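Local coordinates for protein enoyl-CoA hydratase/carnithine racemase (Magnetospirillum magneticum, PDB 4NEK) that probably isomerises enoyl-CoA thioesters, shifting the double bond from position 3 to position 2, at residues K92-A97 with Q203-M208; C113-A118 with M187-K192. All coordinates share one frame; numbering follows the deposited sequence.

Contact 1: K92-A97 with Q203-M208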
loop_
_atom_site.group_PDB
_atom_site.type_symbol
_atom_site.label_atom_id
_atom_site.label_comp_id
_atom_site.label_asym_id
_atom_site.label_seq_id
_atom_site.Cartn_x
_atom_site.Cartn_y
_atom_site.Cartn_z
ATOM N N LYS C 92 12.981 30.164 -2.209
ATOM C CA LYS C 92 13.351 29.274 -3.298
ATOM C C LYS C 92 13.201 27.809 -2.893
ATOM O O LYS C 92 13.230 27.473 -1.734
ATOM C CB LYS C 92 14.790 29.541 -3.764
ATOM C CG LYS C 92 15.006 30.964 -4.237
ATOM C CD LYS C 92 16.459 31.273 -4.668
ATOM C CE LYS C 92 16.600 32.751 -5.012
ATOM N NZ LYS C 92 17.962 33.121 -5.420
ATOM N N PRO C 93 13.048 26.949 -3.868
ATOM C CA PRO C 93 12.847 25.541 -3.602
ATOM C C PRO C 93 14.056 24.873 -3.024
ATOM O O PRO C 93 15.182 25.284 -3.295
ATOM C CB PRO C 93 12.586 24.928 -4.988
ATOM C CG PRO C 93 12.256 26.072 -5.882
ATOM C CD PRO C 93 12.949 27.269 -5.307
ATOM N N VAL C 94 13.794 23.812 -2.270
ATOM C CA VAL C 94 14.818 23.098 -1.530
ATOM C C VAL C 94 14.603 21.598 -1.730
ATOM O O VAL C 94 13.539 21.081 -1.484
ATOM C CB VAL C 94 14.699 23.417 -0.042
ATOM C CG1 VAL C 94 15.735 22.666 0.757
ATOM C CG2 VAL C 94 14.811 24.919 0.211
ATOM N N VAL C 95 15.624 20.933 -2.234
ATOM C CA VAL C 95 15.586 19.502 -2.466
ATOM C C VAL C 95 16.602 18.870 -1.548
ATOM O O VAL C 95 17.671 19.430 -1.364
ATOM C CB VAL C 95 16.018 19.203 -3.909
ATOM C CG1 VAL C 95 16.061 17.688 -4.167
ATOM C CG2 VAL C 95 15.080 19.891 -4.889
ATOM N N ALA C 96 16.268 17.749 -0.947
ATOM C CA ALA C 96 17.212 17.062 -0.087
ATOM C C ALA C 96 17.392 15.623 -0.497
ATOM O O ALA C 96 16.479 15.021 -1.010
ATOM C CB ALA C 96 16.723 17.105 1.326
ATOM N N ALA C 97 18.588 15.095 -0.274
ATOM C CA ALA C 97 18.855 13.710 -0.530
ATOM C C ALA C 97 19.391 13.150 0.742
ATOM O O ALA C 97 20.447 13.568 1.197
ATOM C CB ALA C 97 19.889 13.577 -1.636
ATOM N N GLN C 203 6.212 31.901 -6.436
ATOM C CA GLN C 203 4.854 32.254 -6.046
ATOM C C GLN C 203 4.049 31.012 -5.742
ATOM O O GLN C 203 3.227 30.980 -4.825
ATOM C CB GLN C 203 4.166 32.982 -7.182
ATOM C CG GLN C 203 4.713 34.362 -7.484
ATOM C CD GLN C 203 4.545 35.279 -6.294
ATOM O OE1 GLN C 203 3.456 35.392 -5.728
ATOM N NE2 GLN C 203 5.636 35.910 -5.881
ATOM N N ILE C 204 4.277 29.968 -6.522
ATOM C CA ILE C 204 3.595 28.715 -6.285
ATOM C C ILE C 204 3.969 28.175 -4.932
ATOM O O ILE C 204 3.104 27.738 -4.156
ATOM C CB ILE C 204 3.912 27.715 -7.383
ATOM C CG1 ILE C 204 3.192 28.172 -8.672
ATOM C CG2 ILE C 204 3.415 26.323 -7.024
ATOM C CD1 ILE C 204 3.484 27.303 -9.880
ATOM N N LYS C 205 5.261 28.189 -4.631
ATOM C CA LYS C 205 5.713 27.657 -3.347
ATOM C C LYS C 205 5.116 28.470 -2.218
ATOM O O LYS C 205 4.643 27.902 -1.233
ATOM C CB LYS C 205 7.230 27.639 -3.257
ATOM C CG LYS C 205 7.724 27.221 -1.902
ATOM C CD LYS C 205 9.208 26.950 -1.904
ATOM C CE LYS C 205 9.633 26.858 -0.456
ATOM N NZ LYS C 205 11.032 26.399 -0.321
ATOM N N ALA C 206 5.083 29.794 -2.371
ATOM C CA ALA C 206 4.552 30.656 -1.307
ATOM C C ALA C 206 3.069 30.405 -1.086
ATOM O O ALA C 206 2.602 30.319 0.045
ATOM C CB ALA C 206 4.793 32.106 -1.616
ATOM N N LEU C 207 2.325 30.228 -2.157
ATOM C CA LEU C 207 0.904 29.860 -2.002
ATOM C C LEU C 207 0.723 28.501 -1.311
ATOM O O LEU C 207 -0.058 28.362 -0.371
ATOM C CB LEU C 207 0.212 29.808 -3.360
ATOM C CG LEU C 207 -0.077 31.179 -3.960
ATOM C CD1 LEU C 207 -0.421 31.011 -5.429
ATOM C CD2 LEU C 207 -1.194 31.892 -3.214
HETATM N N MSE C 208 1.513 27.525 -1.732
HETATM C CA MSE C 208 1.428 26.202 -1.121
HETATM C C MSE C 208 1.657 26.270 0.342
HETATM O O MSE C 208 1.064 25.516 1.083
HETATM C CB MSE C 208 2.440 25.242 -1.726
HETATM C CG MSE C 208 1.952 24.800 -3.102
HETATM SE SE MSE C 208 3.340 23.712 -3.930
HETATM C CE MSE C 208 3.100 22.029 -2.947
#

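Contact 2: C113-A118 with M187-K192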
loop_
_atom_site.group_PDB
_atom_site.type_symbol
_atom_site.label_atom_id
_atom_site.label_comp_id
_atom_site.label_asym_id
_atom_site.label_seq_id
_atom_site.Cartn_x
_atom_site.Cartn_y
_atom_site.Cartn_z
ATOM N N CYS C 113 11.388 20.866 3.287
ATOM C CA CYS C 113 11.867 20.695 1.951
ATOM C C CYS C 113 10.716 20.523 0.965
ATOM O O CYS C 113 9.619 20.132 1.348
ATOM C CB CYS C 113 12.832 19.536 1.901
ATOM S SG CYS C 113 14.275 19.863 2.957
ATOM N N ASP C 114 10.971 20.844 -0.307
ATOM C CA ASP C 114 9.978 20.753 -1.333
ATOM C C ASP C 114 10.017 19.388 -1.950
ATOM O O ASP C 114 8.960 18.832 -2.272
ATOM C CB ASP C 114 10.209 21.818 -2.334
ATOM C CG ASP C 114 10.094 23.208 -1.705
ATOM O OD1 ASP C 114 8.963 23.613 -1.340
ATOM O OD2 ASP C 114 11.140 23.888 -1.542
ATOM N N LEU C 115 11.208 18.821 -2.081
ATOM C CA LEU C 115 11.358 17.434 -2.502
ATOM C C LEU C 115 12.440 16.768 -1.725
ATOM O O LEU C 115 13.467 17.362 -1.471
ATOM C CB LEU C 115 11.782 17.363 -3.973
ATOM C CG LEU C 115 10.858 17.963 -5.014
ATOM C CD1 LEU C 115 11.541 17.993 -6.374
ATOM C CD2 LEU C 115 9.556 17.205 -5.127
ATOM N N VAL C 116 12.264 15.497 -1.442
ATOM C CA VAL C 116 13.204 14.716 -0.675
ATOM C C VAL C 116 13.284 13.291 -1.186
ATOM O O VAL C 116 12.271 12.647 -1.410
ATOM C CB VAL C 116 12.714 14.617 0.756
ATOM C CG1 VAL C 116 13.713 13.831 1.581
ATOM C CG2 VAL C 116 12.507 15.978 1.364
ATOM N N TYR C 117 14.489 12.805 -1.414
ATOM C CA TYR C 117 14.720 11.416 -1.876
ATOM C C TYR C 117 15.594 10.803 -0.834
ATOM O O TYR C 117 16.457 11.473 -0.291
ATOM C CB TYR C 117 15.411 11.357 -3.244
ATOM C CG TYR C 117 14.570 12.029 -4.255
ATOM C CD1 TYR C 117 13.548 11.352 -4.926
ATOM C CD2 TYR C 117 14.692 13.418 -4.439
ATOM C CE1 TYR C 117 12.687 12.024 -5.793
ATOM C CE2 TYR C 117 13.855 14.107 -5.318
ATOM C CZ TYR C 117 12.859 13.421 -5.996
ATOM O OH TYR C 117 12.094 14.138 -6.877
ATOM N N ALA C 118 15.383 9.523 -0.585
ATOM C CA ALA C 118 16.093 8.790 0.430
ATOM C C ALA C 118 16.645 7.487 -0.073
ATOM O O ALA C 118 16.056 6.857 -0.934
ATOM C CB ALA C 118 15.136 8.475 1.548
HETATM N N MSE C 187 19.805 15.662 -7.885
HETATM C CA MSE C 187 20.306 16.776 -8.674
HETATM C C MSE C 187 19.440 16.960 -9.879
HETATM O O MSE C 187 19.187 18.077 -10.300
HETATM C CB MSE C 187 21.760 16.512 -9.043
HETATM C CG MSE C 187 22.312 17.538 -10.005
HETATM SE SE MSE C 187 22.290 19.409 -9.302
HETATM C CE MSE C 187 24.096 19.367 -8.501
ATOM N N ALA C 188 18.995 15.866 -10.476
ATOM C CA ALA C 188 18.152 15.968 -11.676
ATOM C C ALA C 188 16.856 16.631 -11.328
ATOM O O ALA C 188 16.357 17.437 -12.087
ATOM C CB ALA C 188 17.881 14.592 -12.299
ATOM N N ALA C 189 16.323 16.316 -10.159
ATOM C CA ALA C 189 15.109 16.983 -9.714
ATOM C C ALA C 189 15.334 18.482 -9.451
ATOM O O ALA C 189 14.511 19.311 -9.817
ATOM C CB ALA C 189 14.590 16.300 -8.483
ATOM N N ALA C 190 16.472 18.814 -8.846
ATOM C CA ALA C 190 16.833 20.194 -8.662
ATOM C C ALA C 190 16.930 20.950 -9.978
ATOM O O ALA C 190 16.463 22.092 -10.089
ATOM C CB ALA C 190 18.151 20.294 -7.915
ATOM N N ARG C 191 17.559 20.348 -10.968
ATOM C CA ARG C 191 17.705 20.993 -12.287
ATOM C C ARG C 191 16.356 21.167 -12.976
ATOM O O ARG C 191 16.105 22.160 -13.627
ATOM C CB ARG C 191 18.595 20.181 -13.209
ATOM C CG ARG C 191 20.049 20.302 -12.874
ATOM C CD ARG C 191 20.906 19.727 -13.988
ATOM N NE ARG C 191 22.256 19.478 -13.493
ATOM C CZ ARG C 191 23.187 20.415 -13.293
ATOM N NH1 ARG C 191 22.963 21.694 -13.595
ATOM N NH2 ARG C 191 24.366 20.067 -12.788
ATOM N N LYS C 192 15.484 20.203 -12.815
ATOM C CA LYS C 192 14.204 20.313 -13.423
ATOM C C LYS C 192 13.450 21.499 -12.786
ATOM O O LYS C 192 12.798 22.259 -13.474
ATOM C CB LYS C 192 13.466 19.004 -13.273
ATOM C CG LYS C 192 12.224 18.976 -14.089
ATOM C CD LYS C 192 11.548 17.607 -14.114
ATOM C CE LYS C 192 10.199 17.732 -14.828
ATOM N NZ LYS C 192 9.667 16.408 -15.276
#

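Contact 1: K92-A97 with Q203-M208
K205 reaches across to K92 with almost its full length, and its ammonium nitrogen meets the backbone rather than the other lysine's side chain. CG lies anti to the backbone N (chi1 174°) and the rest of the chain is extended, which carries NZ from the helix to the loop just ahead of strand 94-98. The bond it makes, K205 NZ to K92 O, is 2.8 Å long. The angle at the oxygen is 125°, but NZ stands 49° out of the carbonyl plane, approaching from above it. The last methylene follows it in, K205 CE lying 3.9 Å from K92 O. Beyond the carbonyl, the nitrogen of K205 is 3.8 Å from P93 CA and 4.1 Å from V94 CG2, the methyl set beside its own backbone N; the V94 and K205 side chains cross obliquely. K92 points its CB away from the helix, and its NZ is bonded to the carbonyls of V48 and G42.

In the crotonase fold of this family, the contact joins a central strand of the main sheet to a helix of the C-terminal part. The link rests on one long side chain: K205 supplies 64 of the 108 Å² buried and takes part in every close approach between the segments. The same NZ also forms a salt bridge with D114 OD2, the carboxylate oxygen that accepts from V94 N, and a weak hydrogen bond with A90 O. Cutting K205 back to an alanine would probably leave K92 O without this donor and D114 OD2 without its lysine partner. A second copy of the protein packs alongside: its I133 lies on I204 and its M157 on P93.

Contact 2: C113-A118 with M187-K192
Y117 and L115, two residues apart on strand 115-118, extend their side chains from the same side of the strand to the single methyl of A189, in a helix-on-sheet packing of the crotonase fold: helix 179-194 lies against the main sheet at its parallel strands. The backbones stay well separated, with L115 CA and A189 CA 8.1 Å apart, so the side chains must span the interval.

Traced outward, Y117 leaves the strand with CB directed toward the helix. With CG beside the backbone N (chi1 -60°), the ring runs alongside L115 and brings its CE2 flank and OH to the helix. Contact starts on that flank, where Y117 CE2 lies 3.9 Å from A189 CB, an apolar approach. Y117 CZ is slightly farther from A189 CB, at 4.2 Å, and the tip comes nearest, Y117 OH standing 3.7 Å from A189 CB. The methyl thus meets the phenol obliquely along CE2, CZ and OH, by van der Waals packing alone.

L115 closes in on the same methyl with one branch, its CD1 being 4.1 Å from A189 CB. Of the 92 Å² buried by the two segments together, 53 Å² belong to A189, which fits a methyl seated against two neighbouring side chains. L182 and L193 of the same helix extend this apolar layer, touching Y117 and L115 respectively. A bound diethylene glycol, probably from the crystallisation liquor, lies about 4 Å from the A189 side chain. The two strand residues also meet each other there, with L115 CD1 3.9 Å from Y117 OH.

Read from the N terminus, the chain first lays down 92-97 and then, on the neighbouring parallel strand, 113-118. Sixty-eight residues later, 187-192 returns to the second strand and closes contact 2; after a three-residue break the next helix brings 203-208 back to the start of the first strand and closes contact 1 over 105 intervening residues. The loops nest without crossing, contact 2 being the inner one. Two successive helices are thus tied to adjacent strands of one sheet. The contacts, with centres 10 Å apart, also touch between those strands, where V95 CG1 lies 3.8 Å from L115 O. Both also border the second subunit.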